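Local coordinates for protein HpuA (Kingella denitrificans ATCC 33394, PDB 5EC6) that probably acts as an outer-membrane lipoprotein receptor that binds haemoglobin, as a step in acquiring its iron, at residues A[42-47]-A[285-290]. Residues are numbered along the deposited sequence; the frame is centred on the assembly and turned at random.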
loop_
_atom_site.group_PDB
_atom_site.type_symbol
_atom_site.label_atom_id
_atom_site.label_comp_id
_atom_site.label_asym_id
_atom_site.label_seq_id
_atom_site.Cartn_x
_atom_site.Cartn_y
_atom_site.Cartn_z
ATOM N N PHE A 42 3.361 -0.553 8.591
ATOM C CA PHE A 42 2.879 0.599 9.330
ATOM C C PHE A 42 1.412 0.426 9.617
ATOM O O PHE A 42 0.612 0.237 8.679
ATOM C CB PHE A 42 3.128 1.811 8.470
ATOM C CG PHE A 42 4.563 1.973 8.078
ATOM C CD1 PHE A 42 5.474 2.616 8.940
ATOM C CD2 PHE A 42 5.034 1.453 6.885
ATOM C CE1 PHE A 42 6.791 2.728 8.614
ATOM C CE2 PHE A 42 6.374 1.591 6.561
ATOM C CZ PHE A 42 7.244 2.215 7.439
ATOM N N ALA A 43 1.042 0.438 10.889
ATOM C CA ALA A 43 -0.350 0.272 11.279
ATOM C C ALA A 43 -0.742 1.263 12.368
ATOM O O ALA A 43 0.077 1.617 13.217
ATOM C CB ALA A 43 -0.638 -1.128 11.737
ATOM N N THR A 44 -1.990 1.722 12.302
ATOM C CA THR A 44 -2.430 2.743 13.284
ATOM C C THR A 44 -2.694 2.118 14.652
ATOM O O THR A 44 -2.404 2.745 15.692
ATOM C CB THR A 44 -3.606 3.569 12.819
ATOM O OG1 THR A 44 -4.740 2.737 12.614
ATOM C CG2 THR A 44 -3.287 4.383 11.582
ATOM N N GLN A 45 -3.197 0.892 14.701
ATOM C CA GLN A 45 -3.477 0.245 15.983
ATOM C C GLN A 45 -3.336 -1.276 15.884
ATOM O O GLN A 45 -4.258 -2.037 16.125
ATOM C CB GLN A 45 -4.866 0.662 16.512
ATOM C CG GLN A 45 -5.038 0.434 18.007
ATOM C CD GLN A 45 -4.196 1.362 18.899
ATOM O OE1 GLN A 45 -4.633 2.453 19.282
ATOM N NE2 GLN A 45 -2.985 0.920 19.238
ATOM N N GLY A 46 -2.153 -1.678 15.460
ATOM C CA GLY A 46 -1.786 -3.102 15.469
ATOM C C GLY A 46 -2.083 -3.764 14.157
ATOM O O GLY A 46 -2.721 -3.172 13.280
ATOM N N GLY A 47 -1.626 -5.010 14.062
ATOM C CA GLY A 47 -1.850 -5.805 12.814
ATOM C C GLY A 47 -0.611 -5.703 11.953
ATOM O O GLY A 47 0.155 -4.717 11.984
ATOM N N GLY A 285 4.143 3.372 0.767
ATOM C CA GLY A 285 2.934 3.265 1.601
ATOM C C GLY A 285 3.153 3.786 3.002
ATOM O O GLY A 285 4.272 4.047 3.402
ATOM N N GLY A 286 2.059 3.970 3.733
ATOM C CA GLY A 286 2.157 4.422 5.076
ATOM C C GLY A 286 0.817 4.697 5.710
ATOM O O GLY A 286 -0.227 4.321 5.170
ATOM N N THR A 287 0.878 5.375 6.860
ATOM C CA THR A 287 -0.311 5.745 7.616
ATOM C C THR A 287 -0.256 7.230 7.953
ATOM O O THR A 287 0.825 7.845 7.995
ATOM C CB THR A 287 -0.464 4.918 8.915
ATOM O OG1 THR A 287 0.705 5.066 9.730
ATOM C CG2 THR A 287 -0.719 3.449 8.579
ATOM N N VAL A 288 -1.442 7.760 8.225
ATOM C CA VAL A 288 -1.570 9.133 8.731
ATOM C C VAL A 288 -2.486 9.080 9.927
ATOM O O VAL A 288 -3.596 8.608 9.804
ATOM C CB VAL A 288 -2.109 10.149 7.691
ATOM C CG1 VAL A 288 -1.999 11.538 8.270
ATOM C CG2 VAL A 288 -1.344 10.080 6.393
ATOM N N ASN A 289 -1.985 9.489 11.092
ATOM C CA ASN A 289 -2.654 9.257 12.361
ATOM C C ASN A 289 -2.932 10.600 13.051
ATOM O O ASN A 289 -1.980 11.290 13.471
ATOM C CB ASN A 289 -1.794 8.395 13.263
ATOM C CG ASN A 289 -2.562 7.830 14.442
ATOM O OD1 ASN A 289 -3.434 8.501 15.044
ATOM N ND2 ASN A 289 -2.236 6.571 14.794
ATOM N N PHE A 290 -4.228 10.934 13.136
ATOM C CA PHE A 290 -4.696 12.204 13.707
ATOM C C PHE A 290 -5.079 12.046 15.198
ATOM O O PHE A 290 -5.514 13.003 15.840
ATOM C CB PHE A 290 -5.895 12.687 12.894
ATOM C CG PHE A 290 -5.563 13.025 11.475
ATOM C CD1 PHE A 290 -5.099 14.302 11.126
ATOM C CD2 PHE A 290 -5.635 12.053 10.485
ATOM C CE1 PHE A 290 -4.792 14.623 9.824
ATOM C CE2 PHE A 290 -5.288 12.351 9.181
ATOM C CZ PHE A 290 -4.861 13.657 8.843
HETATM O O HOH W 1 1.531 3.721 11.872
HETATM O O HOH W 2 -3.592 4.968 16.996
#
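The methyl of T44 lies against the CB of T287 where, inside the beta-barrel part of HpuA, the end of strand 40-43 and the turn after it pack against strand 283-289 through side chains; no direct hydrogen bond joins the two segments, and two waters bridge them. The CG2 of T44 lies 3.9 Å from CB of T287, the two side chains crossing at a slant. T287 directs its own methyl elsewhere, CG2 resting 3.5 Å from the carbonyl O of F42 and also near the F42 CB. Further along, N289 points its CB toward the turn, and with CG anti to the backbone N (chi1 -165°) its ND2 comes to 3.8 Å from CB of T44. F42 CB lies 4.4 Å from CA of G286, and the F42 side chain also touches S261 and F265 of strand 256-265. Bonds outside the pair help to hold the T44 and N289 side chains. T44 OG1 accepts from the backbone N of L150 on strand 148-154, the partner of 40-43, while N289 OD1 takes the N-H of G291. One water lies 2.7 Å from T287 OG1, which sits between backbone N and carbonyl carbon (chi1 57°), and donates a weak bond to A43 O. A second water accepts from N289 ND2 at 3.0 Å and donates to the carbonyl O of T44 at 2.8 Å.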